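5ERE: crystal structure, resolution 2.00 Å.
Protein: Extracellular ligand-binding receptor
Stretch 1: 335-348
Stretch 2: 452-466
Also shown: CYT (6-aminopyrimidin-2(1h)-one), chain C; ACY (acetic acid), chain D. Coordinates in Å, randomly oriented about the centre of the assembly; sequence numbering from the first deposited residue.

Stretch 1 (335-348) ELNAIFKDMDRSVA
Stretch 2 (452-466) SVSVLTQPDFFGSII

Packing of helix 335-348 against strand 452-457 and helix 461-466 of the same chain. Backbone: the long helix is regular, phi/psi near -63/-43, with i to i+4 bonds such as Ile339 N to Glu335 O (2.9 Å). It runs at 150° to the strand, axes 8.8 Å apart at closest approach, and at 131° to the short helix, 11.3 Å. Register is set by CA-CA distances of 6.9 Å for Val347-Val453 and 7.6 Å for Leu336-Ile465. A type I turn, Gln458 to Phe461, links strand to helix.

Apolar contacts with the strand: alternation turns the CA-to-CB bonds of Val453, Val455 and Thr457 toward the helix and those of Ser454 and Leu456 away. Val347 (chi1 t) meets both valines, CG1 lying 3.9 Å from Val453 CG1 (chi1 p) and CG2 3.3 Å from Val455 CG2 (chi1 t). Selenomethionine Met343 (m, t, p) places SE 3.9 Å from Thr457 CG2 (chi1 p).

Apolar contacts with the short helix: Ile339 and Ile465, both m,t, meet tightly at CD1-CD1, 3.3 Å. Leu336 (m,t) starts sideways, but its end reaches across, CD2 3.7 Å from Ile465 CG2 and 4.0 Å from Phe462 CD1.

Aromatic contacts: the Phe340 (chi1 m) and Phe461 (chi1 t) rings pair obliquely, centroids 5.5 Å apart and planes at 44°. Phe462 CZ (chi1 m) lies at the edge of the Phe340 ring, 4.3 Å from Phe340 CZ; Ile339 CG2 is at the edge of the Phe461 ring, 3.9 Å from Phe461 CE1.

Polar contacts: no direct hydrogen bond crosses the interface. Water 1 bridges it, donating to Glu335 OE1 and Ile465 O, each 2.9 Å from its oxygen. At the short helix's N-terminal end, acetic acid accepts from Phe462 N (to OXT, 2.9 Å) and Gly463 N (to O, 2.9 Å).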

# COMPACT_ATOMS: atom_id res chain seq x y z
N GLU A 335 -9.80 12.14 -4.46
CA GLU A 335 -10.63 11.67 -3.37
C GLU A 335 -11.00 12.85 -2.50
O GLU A 335 -12.16 12.98 -2.09
CB GLU A 335 -9.93 10.59 -2.55
CG GLU A 335 -10.79 10.12 -1.39
CD GLU A 335 -10.31 8.83 -0.78
OE1 GLU A 335 -9.21 8.39 -1.15
OE2 GLU A 335 -11.03 8.25 0.08
N LEU A 336 -10.03 13.73 -2.23
CA LEU A 336 -10.29 14.92 -1.41
C LEU A 336 -11.32 15.86 -2.06
O LEU A 336 -12.20 16.36 -1.38
CB LEU A 336 -8.98 15.68 -1.14
CG LEU A 336 -8.04 14.98 -0.14
CD1 LEU A 336 -6.61 15.55 -0.17
CD2 LEU A 336 -8.60 14.97 1.32
N ASN A 337 -11.20 16.12 -3.37
CA ASN A 337 -12.19 16.99 -4.03
C ASN A 337 -13.59 16.41 -3.98
O ASN A 337 -14.54 17.15 -3.79
CB ASN A 337 -11.80 17.27 -5.48
CG ASN A 337 -10.60 18.24 -5.58
OD1 ASN A 337 -10.43 19.13 -4.74
ND2 ASN A 337 -9.76 18.03 -6.58
N ALA A 338 -13.71 15.10 -4.14
CA ALA A 338 -15.02 14.47 -4.10
C ALA A 338 -15.60 14.45 -2.67
O ALA A 338 -16.81 14.58 -2.45
CB ALA A 338 -14.92 13.08 -4.64
N ILE A 339 -14.74 14.30 -1.68
CA ILE A 339 -15.24 14.43 -0.31
C ILE A 339 -15.76 15.84 -0.06
O ILE A 339 -16.88 16.01 0.42
CB ILE A 339 -14.15 14.05 0.71
CG1 ILE A 339 -13.92 12.55 0.61
CG2 ILE A 339 -14.58 14.43 2.10
CD1 ILE A 339 -12.67 12.07 1.37
N PHE A 340 -14.97 16.85 -0.40
CA PHE A 340 -15.40 18.23 -0.26
C PHE A 340 -16.69 18.53 -1.06
O PHE A 340 -17.56 19.27 -0.60
CB PHE A 340 -14.30 19.19 -0.73
CG PHE A 340 -13.21 19.47 0.30
CD1 PHE A 340 -13.52 19.82 1.61
CD2 PHE A 340 -11.87 19.42 -0.08
CE1 PHE A 340 -12.48 20.10 2.54
CE2 PHE A 340 -10.86 19.68 0.83
CZ PHE A 340 -11.18 20.02 2.16
N LYS A 341 -16.79 18.00 -2.28
CA LYS A 341 -17.95 18.27 -3.12
C LYS A 341 -19.19 17.67 -2.46
O LYS A 341 -20.25 18.29 -2.48
CB LYS A 341 -17.77 17.70 -4.53
N ASP A 342 -19.02 16.51 -1.82
CA ASP A 342 -20.11 15.83 -1.14
C ASP A 342 -20.57 16.65 0.04
O ASP A 342 -21.77 16.89 0.23
CB ASP A 342 -19.71 14.43 -0.67
CG ASP A 342 -19.58 13.44 -1.81
OD1 ASP A 342 -20.26 13.62 -2.83
OD2 ASP A 342 -18.80 12.48 -1.69
N MSE A 343 -19.61 17.10 0.83
CA MSE A 343 -19.94 17.95 1.96
C MSE A 343 -20.64 19.20 1.54
O MSE A 343 -21.68 19.57 2.09
CB MSE A 343 -18.68 18.36 2.74
CG MSE A 343 -18.13 17.34 3.67
SE MSE A 343 -16.35 17.95 4.32
CE MSE A 343 -16.87 19.59 4.67
N ASP A 344 -20.06 19.89 0.55
CA ASP A 344 -20.66 21.12 0.05
C ASP A 344 -22.13 20.93 -0.40
O ASP A 344 -23.02 21.72 -0.04
CB ASP A 344 -19.81 21.64 -1.12
CG ASP A 344 -20.12 23.06 -1.47
OD1 ASP A 344 -20.16 23.90 -0.55
OD2 ASP A 344 -20.32 23.32 -2.67
N ARG A 345 -22.39 19.89 -1.17
CA ARG A 345 -23.77 19.58 -1.56
C ARG A 345 -24.70 19.31 -0.37
O ARG A 345 -25.88 19.74 -0.35
CB ARG A 345 -23.81 18.37 -2.47
CG ARG A 345 -23.77 18.69 -3.93
CD ARG A 345 -24.12 17.44 -4.72
NE ARG A 345 -22.94 16.61 -4.94
CZ ARG A 345 -22.62 15.52 -4.24
NH1 ARG A 345 -23.38 15.09 -3.23
NH2 ARG A 345 -21.51 14.86 -4.55
N SER A 346 -24.21 18.57 0.61
CA SER A 346 -25.06 18.21 1.76
C SER A 346 -25.37 19.45 2.58
O SER A 346 -26.47 19.62 3.06
CB SER A 346 -24.41 17.15 2.64
OG SER A 346 -23.29 17.71 3.35
N VAL A 347 -24.39 20.32 2.75
CA VAL A 347 -24.59 21.54 3.53
C VAL A 347 -25.47 22.53 2.77
O VAL A 347 -26.26 23.24 3.37
CB VAL A 347 -23.21 22.22 3.89
CG1 VAL A 347 -23.42 23.50 4.63
CG2 VAL A 347 -22.40 21.30 4.76
N ALA A 348 -25.31 22.59 1.45
CA ALA A 348 -26.16 23.47 0.65
C ALA A 348 -27.62 23.02 0.76
O ALA A 348 -28.52 23.83 0.94
CB ALA A 348 -25.72 23.47 -0.79
N SER A 452 -26.24 30.83 9.29
CA SER A 452 -25.50 29.86 8.50
C SER A 452 -25.54 28.49 9.11
O SER A 452 -25.79 28.33 10.30
CB SER A 452 -24.03 30.31 8.34
OG SER A 452 -23.41 30.45 9.61
N VAL A 453 -25.26 27.49 8.27
CA VAL A 453 -25.17 26.12 8.69
C VAL A 453 -23.80 25.59 8.31
O VAL A 453 -23.26 25.90 7.23
CB VAL A 453 -26.34 25.27 8.07
CG1 VAL A 453 -26.31 25.31 6.55
CG2 VAL A 453 -26.31 23.84 8.57
N SER A 454 -23.24 24.81 9.24
CA SER A 454 -21.82 24.37 9.23
C SER A 454 -21.58 22.86 9.35
O SER A 454 -22.32 22.15 10.05
CB SER A 454 -21.09 25.06 10.37
OG SER A 454 -19.90 24.39 10.75
N VAL A 455 -20.58 22.35 8.63
CA VAL A 455 -19.95 21.07 8.95
C VAL A 455 -18.52 21.38 9.34
O VAL A 455 -17.81 21.98 8.56
CB VAL A 455 -19.93 20.06 7.78
CG1 VAL A 455 -19.10 18.82 8.12
CG2 VAL A 455 -21.36 19.60 7.44
N LEU A 456 -18.16 20.98 10.56
CA LEU A 456 -16.79 21.02 11.02
C LEU A 456 -16.15 19.63 10.84
O LEU A 456 -16.68 18.62 11.30
CB LEU A 456 -16.76 21.47 12.50
CG LEU A 456 -15.46 21.25 13.26
CD1 LEU A 456 -14.34 22.07 12.67
CD2 LEU A 456 -15.64 21.58 14.76
N THR A 457 -15.01 19.57 10.16
CA THR A 457 -14.38 18.27 9.89
C THR A 457 -13.61 17.75 11.13
O THR A 457 -13.29 18.50 12.02
CB THR A 457 -13.41 18.34 8.69
OG1 THR A 457 -12.45 19.36 8.94
CG2 THR A 457 -14.15 18.68 7.40
N GLN A 458 -13.37 16.44 11.17
CA GLN A 458 -12.60 15.76 12.21
C GLN A 458 -11.19 16.33 12.33
O GLN A 458 -10.69 16.83 11.34
CB GLN A 458 -12.48 14.28 11.86
CG GLN A 458 -13.77 13.47 11.95
CD GLN A 458 -14.05 12.94 13.36
OE1 GLN A 458 -13.11 12.67 14.12
NE2 GLN A 458 -15.33 12.79 13.72
N PRO A 459 -10.56 16.22 13.52
CA PRO A 459 -9.17 16.67 13.72
C PRO A 459 -8.20 15.96 12.79
O PRO A 459 -7.24 16.58 12.39
CB PRO A 459 -8.86 16.29 15.18
CG PRO A 459 -10.11 15.98 15.83
CD PRO A 459 -11.14 15.66 14.76
N ASP A 460 -8.44 14.70 12.45
CA ASP A 460 -7.52 13.95 11.60
C ASP A 460 -8.07 13.79 10.17
O ASP A 460 -7.84 12.77 9.53
CB ASP A 460 -7.23 12.58 12.18
CG ASP A 460 -8.46 11.70 12.20
OD1 ASP A 460 -9.57 12.28 12.17
OD2 ASP A 460 -8.31 10.45 12.20
N PHE A 461 -8.80 14.80 9.71
CA PHE A 461 -9.46 14.77 8.40
C PHE A 461 -8.47 14.41 7.27
O PHE A 461 -8.62 13.41 6.56
CB PHE A 461 -10.13 16.14 8.14
CG PHE A 461 -10.67 16.30 6.73
CD1 PHE A 461 -11.87 15.67 6.34
CD2 PHE A 461 -10.00 17.05 5.81
CE1 PHE A 461 -12.35 15.79 5.06
CE2 PHE A 461 -10.48 17.18 4.51
CZ PHE A 461 -11.65 16.56 4.14
N PHE A 462 -7.45 15.22 7.09
CA PHE A 462 -6.55 14.96 6.00
C PHE A 462 -5.78 13.67 6.17
O PHE A 462 -5.69 12.88 5.24
CB PHE A 462 -5.58 16.12 5.82
CG PHE A 462 -6.19 17.33 5.18
CD1 PHE A 462 -6.63 17.29 3.87
CD2 PHE A 462 -6.32 18.51 5.89
CE1 PHE A 462 -7.19 18.40 3.27
CE2 PHE A 462 -6.89 19.63 5.31
CZ PHE A 462 -7.32 19.57 3.99
N GLY A 463 -5.21 13.46 7.35
CA GLY A 463 -4.47 12.25 7.64
C GLY A 463 -5.24 10.97 7.39
O GLY A 463 -4.69 10.01 6.84
N SER A 464 -6.50 10.94 7.79
CA SER A 464 -7.29 9.74 7.64
C SER A 464 -7.45 9.41 6.14
O SER A 464 -7.46 8.25 5.74
CB SER A 464 -8.66 9.91 8.32
OG SER A 464 -9.49 10.88 7.68
N ILE A 465 -7.49 10.42 5.30
CA ILE A 465 -7.65 10.18 3.86
C ILE A 465 -6.28 9.87 3.25
O ILE A 465 -6.08 8.85 2.60
CB ILE A 465 -8.34 11.38 3.21
CG1 ILE A 465 -9.79 11.42 3.69
CG2 ILE A 465 -8.28 11.31 1.64
CD1 ILE A 465 -10.42 12.77 3.73
N ILE A 466 -5.30 10.72 3.55
CA ILE A 466 -4.01 10.61 2.91
C ILE A 466 -3.24 9.33 3.27
O ILE A 466 -2.64 8.72 2.40
CB ILE A 466 -3.15 11.85 3.22
CG1 ILE A 466 -3.74 13.03 2.48
CG2 ILE A 466 -1.73 11.63 2.83
CD1 ILE A 466 -3.32 14.36 3.00
N3 CYT C . -17.04 25.39 15.60
C4 CYT C . -17.97 25.02 14.71
N1 CYT C . -16.61 27.35 14.31
C2 CYT C . -16.34 26.55 15.43
O2 CYT C . -15.45 26.90 16.23
N4 CYT C . -18.64 23.86 14.95
C5 CYT C . -18.26 25.83 13.56
C6 CYT C . -17.57 26.97 13.40
C ACY D . -5.52 16.60 9.68
O ACY D . -5.19 15.38 9.53
OXT ACY D . -6.47 17.15 9.09
CH3 ACY D . -4.72 17.47 10.63
O HOH W 1 -8.30 7.37 1.37